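Local structure of bromo domain-containing protein (Trypanosoma brucei brucei, 5K29) at residues A[80-85]-A[104-109]; A[14-19]-A[61-66]. The protein is of uncharacterized function, but its bromodomain, the part present in this chain, probably recognises acetylated lysine on proteins such as histones. One frame throughout, in Å; residues are numbered along the deposited sequence.

Contact 1 of 2, residues A[80-85]-A[104-109]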
# COMPACT_ATOMS: atom_id res chain seq x y z
N ASP A 80 0.51 -2.82 -6.19
CA ASP A 80 1.03 -3.80 -5.22
C ASP A 80 0.01 -4.16 -4.16
O ASP A 80 -0.15 -5.33 -3.87
CB ASP A 80 2.31 -3.28 -4.58
CG ASP A 80 3.52 -3.34 -5.49
OD1 ASP A 80 3.36 -3.66 -6.69
OD2 ASP A 80 4.63 -3.09 -4.99
N ILE A 81 -0.71 -3.16 -3.63
CA ILE A 81 -1.75 -3.38 -2.63
C ILE A 81 -2.89 -4.18 -3.26
O ILE A 81 -3.33 -5.13 -2.65
CB ILE A 81 -2.26 -2.05 -2.01
CG1 ILE A 81 -1.12 -1.23 -1.30
CG2 ILE A 81 -3.48 -2.28 -1.06
CD1 ILE A 81 -0.43 -1.91 -0.10
N ARG A 82 -3.39 -3.77 -4.45
CA ARG A 82 -4.52 -4.46 -5.11
C ARG A 82 -4.16 -5.88 -5.44
O ARG A 82 -4.99 -6.77 -5.24
CB ARG A 82 -5.00 -3.68 -6.35
CG ARG A 82 -5.74 -2.42 -5.92
CD ARG A 82 -6.41 -1.69 -7.03
NE ARG A 82 -7.18 -0.58 -6.50
CZ ARG A 82 -6.98 0.69 -6.82
NH1 ARG A 82 -7.72 1.64 -6.27
NH2 ARG A 82 -6.05 1.01 -7.72
N LEU A 83 -2.91 -6.12 -5.86
CA LEU A 83 -2.43 -7.45 -6.18
C LEU A 83 -2.39 -8.35 -4.96
O LEU A 83 -2.77 -9.51 -5.08
CB LEU A 83 -1.06 -7.45 -6.92
CG LEU A 83 -0.92 -6.74 -8.28
CD1 LEU A 83 0.36 -7.18 -9.00
CD2 LEU A 83 -2.10 -7.02 -9.23
N MET A 84 -1.97 -7.82 -3.78
CA MET A 84 -1.89 -8.60 -2.52
C MET A 84 -3.32 -8.92 -2.13
O MET A 84 -3.62 -10.04 -1.75
CB MET A 84 -1.30 -7.75 -1.37
CG MET A 84 0.20 -7.55 -1.39
SD MET A 84 0.87 -6.18 -0.33
CE MET A 84 -0.45 -5.76 0.63
N VAL A 85 -4.22 -7.93 -2.23
CA VAL A 85 -5.62 -8.12 -1.86
C VAL A 85 -6.32 -9.15 -2.78
O VAL A 85 -7.02 -10.01 -2.26
CB VAL A 85 -6.36 -6.78 -1.78
CG1 VAL A 85 -7.88 -6.98 -1.73
CG2 VAL A 85 -5.86 -5.99 -0.56
N THR A 104 -11.43 -4.27 3.34
CA THR A 104 -11.42 -3.20 4.35
C THR A 104 -10.01 -2.61 4.46
O THR A 104 -9.88 -1.38 4.51
CB THR A 104 -11.92 -3.76 5.69
OG1 THR A 104 -13.34 -3.93 5.60
CG2 THR A 104 -11.58 -2.86 6.85
N PHE A 105 -8.97 -3.48 4.46
CA PHE A 105 -7.59 -3.03 4.53
C PHE A 105 -7.30 -2.15 3.32
O PHE A 105 -6.79 -1.04 3.48
CB PHE A 105 -6.60 -4.22 4.58
CG PHE A 105 -5.17 -3.82 4.28
CD1 PHE A 105 -4.39 -3.19 5.25
CD2 PHE A 105 -4.64 -3.98 3.01
CE1 PHE A 105 -3.09 -2.79 4.97
CE2 PHE A 105 -3.33 -3.56 2.73
CZ PHE A 105 -2.57 -2.98 3.70
N GLU A 106 -7.65 -2.64 2.12
CA GLU A 106 -7.46 -1.97 0.84
C GLU A 106 -8.05 -0.56 0.84
O GLU A 106 -7.34 0.37 0.46
CB GLU A 106 -8.04 -2.79 -0.31
CG GLU A 106 -7.73 -2.14 -1.64
CD GLU A 106 -8.11 -2.93 -2.87
OE1 GLU A 106 -9.18 -2.64 -3.46
OE2 GLU A 106 -7.31 -3.79 -3.29
N LYS A 107 -9.30 -0.39 1.29
CA LYS A 107 -9.96 0.92 1.36
C LYS A 107 -9.18 1.85 2.31
O LYS A 107 -8.92 3.00 1.97
CB LYS A 107 -11.44 0.78 1.79
N PHE A 108 -8.74 1.32 3.45
CA PHE A 108 -7.94 2.06 4.41
C PHE A 108 -6.60 2.53 3.79
O PHE A 108 -6.24 3.70 3.95
CB PHE A 108 -7.71 1.22 5.69
CG PHE A 108 -6.48 1.62 6.47
CD1 PHE A 108 -6.52 2.70 7.35
CD2 PHE A 108 -5.28 0.93 6.31
CE1 PHE A 108 -5.39 3.08 8.06
CE2 PHE A 108 -4.15 1.30 7.03
CZ PHE A 108 -4.21 2.36 7.92
N ALA A 109 -5.87 1.62 3.13
CA ALA A 109 -4.57 1.90 2.51
C ALA A 109 -4.67 2.93 1.37
O ALA A 109 -3.84 3.83 1.28
CB ALA A 109 -3.93 0.61 2.01
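Two long antiparallel helices, 75-92 and 97-122, pack here through a small apolar patch flanked by the acidic side chain of Glu-106. Their segments run 174° apart with axes 10.2 Å from each other, and the phenyl ring of Phe-105, whose CG lies anti to its backbone N, reaches toward Ile-81, Met-84 and Val-85. Ile-81 CG2 at 4.0 Å and Met-84 CE at 4.2 Å both come obliquely to the CE2 corner of Phe-105. Val-85 CG2 comes up to the edge of the ring near its plane, 4.3 Å from Phe-105 CD2, while Ala-109 CB of the ring's own helix rests over one face, toward the rim. The same Ile-81 CG2 also reaches Ala-109 CB at 4.2 Å, so this one methyl touches two successive turns of the facing helix. Pro-51 and Leu-56 add further packing against Phe-105. Beside the patch, Glu-106 stretches across the groove with its chain extended (chi1 -175°). Its OE2 lies against carbon, 3.4 Å from Arg-82 CG and 3.5 Å from Val-85 CB. Its OE1 looks toward the edge of the Arg-82 guanidinium, but the separation from NE is 4.2 Å and the two planar groups stand 88° apart. The attraction is therefore electrostatic at most, without a salt bridge, and no hydrogen bond joins the segments. Such lengthwise pairing of the last two helices, connected by a short loop, is characteristic of the left-handed four-helix bundle of bromodomains.

Contact 2 of 2, residues A[14-19]-A[61-66]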
# COMPACT_ATOMS: atom_id res chain seq x y z
N GLU A 14 10.08 8.86 2.94
CA GLU A 14 8.64 9.15 2.98
C GLU A 14 7.81 7.97 2.51
O GLU A 14 6.75 7.71 3.06
CB GLU A 14 8.30 10.45 2.22
CG GLU A 14 8.83 11.70 2.92
CD GLU A 14 8.47 13.04 2.31
OE1 GLU A 14 7.53 13.10 1.49
OE2 GLU A 14 9.12 14.04 2.68
N MET A 15 8.32 7.22 1.51
CA MET A 15 7.67 6.02 0.97
C MET A 15 7.70 4.89 1.98
O MET A 15 6.70 4.21 2.15
CB MET A 15 8.28 5.58 -0.38
CG MET A 15 8.18 6.65 -1.47
SD MET A 15 6.50 6.80 -2.13
CE MET A 15 5.84 8.06 -1.09
N VAL A 16 8.82 4.75 2.69
CA VAL A 16 8.97 3.73 3.74
C VAL A 16 7.99 4.04 4.88
O VAL A 16 7.23 3.17 5.27
CB VAL A 16 10.44 3.59 4.22
CG1 VAL A 16 10.54 2.65 5.43
CG2 VAL A 16 11.34 3.11 3.09
N SER A 17 7.97 5.31 5.34
CA SER A 17 7.06 5.78 6.38
C SER A 17 5.62 5.62 5.93
O SER A 17 4.78 5.23 6.74
CB SER A 17 7.36 7.23 6.73
OG SER A 17 6.28 7.82 7.43
N LEU A 18 5.32 5.89 4.64
CA LEU A 18 3.97 5.72 4.09
C LEU A 18 3.56 4.25 4.13
O LEU A 18 2.51 3.95 4.69
CB LEU A 18 3.80 6.33 2.68
CG LEU A 18 2.41 6.10 2.03
CD1 LEU A 18 1.28 6.73 2.90
CD2 LEU A 18 2.38 6.65 0.62
N VAL A 19 4.42 3.34 3.64
CA VAL A 19 4.13 1.89 3.75
C VAL A 19 3.99 1.46 5.22
O VAL A 19 3.06 0.72 5.55
CB VAL A 19 5.14 1.00 2.99
CG1 VAL A 19 4.80 -0.48 3.17
CG2 VAL A 19 5.19 1.36 1.52
N ASP A 61 10.25 -2.82 1.92
CA ASP A 61 11.53 -3.20 1.34
C ASP A 61 11.62 -2.59 -0.07
O ASP A 61 12.60 -1.91 -0.38
CB ASP A 61 11.62 -4.74 1.28
CG ASP A 61 12.96 -5.33 0.93
OD1 ASP A 61 14.00 -4.68 1.22
OD2 ASP A 61 12.99 -6.48 0.43
N ARG A 62 10.56 -2.79 -0.89
CA ARG A 62 10.43 -2.23 -2.23
C ARG A 62 10.49 -0.69 -2.14
O ARG A 62 11.16 -0.05 -2.96
CB ARG A 62 9.14 -2.70 -2.92
CG ARG A 62 9.14 -4.20 -3.23
CD ARG A 62 8.05 -4.64 -4.19
NE ARG A 62 6.78 -4.93 -3.52
CZ ARG A 62 5.92 -5.86 -3.91
NH1 ARG A 62 6.19 -6.63 -4.96
NH2 ARG A 62 4.78 -6.05 -3.25
N ALA A 63 9.86 -0.10 -1.10
CA ALA A 63 9.85 1.35 -0.89
C ALA A 63 11.25 1.90 -0.60
O ALA A 63 11.59 2.97 -1.09
CB ALA A 63 8.87 1.73 0.23
N ALA A 64 12.06 1.15 0.16
CA ALA A 64 13.43 1.52 0.53
C ALA A 64 14.38 1.47 -0.67
O ALA A 64 15.37 2.21 -0.71
CB ALA A 64 13.92 0.59 1.62
N LYS A 65 14.08 0.58 -1.64
CA LYS A 65 14.85 0.40 -2.87
C LYS A 65 14.39 1.39 -3.99
O LYS A 65 14.92 1.35 -5.10
CB LYS A 65 14.77 -1.07 -3.34
N GLY A 66 13.44 2.27 -3.65
CA GLY A 66 12.92 3.31 -4.52
C GLY A 66 11.89 2.90 -5.56
O GLY A 66 11.73 3.59 -6.57
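With chi1 at 173° in Val-16 and 179° in Val-19, both valines hold CG1 anti to the backbone N and swing CG2 to the side beside it, and in each case CG2 is the methyl that meets helix 53-64. Met-15 CG (chi1 -60°) takes the same place, beside the backbone N, as CG2 of the valines. Its CB points to Ala-63 from the helix face on which the residue sits, while bends at the next two torsions lead the thioether away. Between them these residues cradle a single methyl. Ala-63 CB stands 3.9 Å from Met-15 CB and equally 3.9 Å from Val-19 CG2, one helical turn farther on, and it presses on the main chain as well, 3.8 Å from Met-15 C. The small side chain allows a close approach, with the CA atoms of Val-16 and Ala-63 just 5.3 Å apart. In the bromodomain bundle this is the meeting of its first two helices, which the long intervening loop brings together at one end of the fold. Val-16 CG2 reaches over the outer side of the contact to Ala-64, 3.6 Å from its N and 3.9 Å from its CB. Directly beyond, Gly-66, with positive phi, closes helix 53-64 in a Schellman motif with two bonds back into the last turn. No hydrogen bond crosses between the segments, where the packing is apolar and largely buried. Farther along, Leu-77 of helix 75-92 continues the hydrophobic surface next to Val-19.

Overall arrangement
The two contacts lie about 16 Å apart, centre to centre, and together involve all four helices of the bundle: contact 2 pairs 12-21 with 53-64, contact 1 pairs 75-92 with 97-122. A salt bridge ties the pairs directly, Arg-62 NE standing 3.2 Å from Asp-80 OD2, which is also hydrogen-bonded to Tyr-68 OH. Near the C-terminal end of helix 97-122, Lys-120 forms a salt bridge with Glu-14 of helix 12-21 in contact 2. Contact 1 is the nearer to the loop joining the last two helices, the end where bromodomains generally form their acetyl-lysine pocket. A disulfide seen between Cys-50 and Cys-88 lies close by, next to Pro-51.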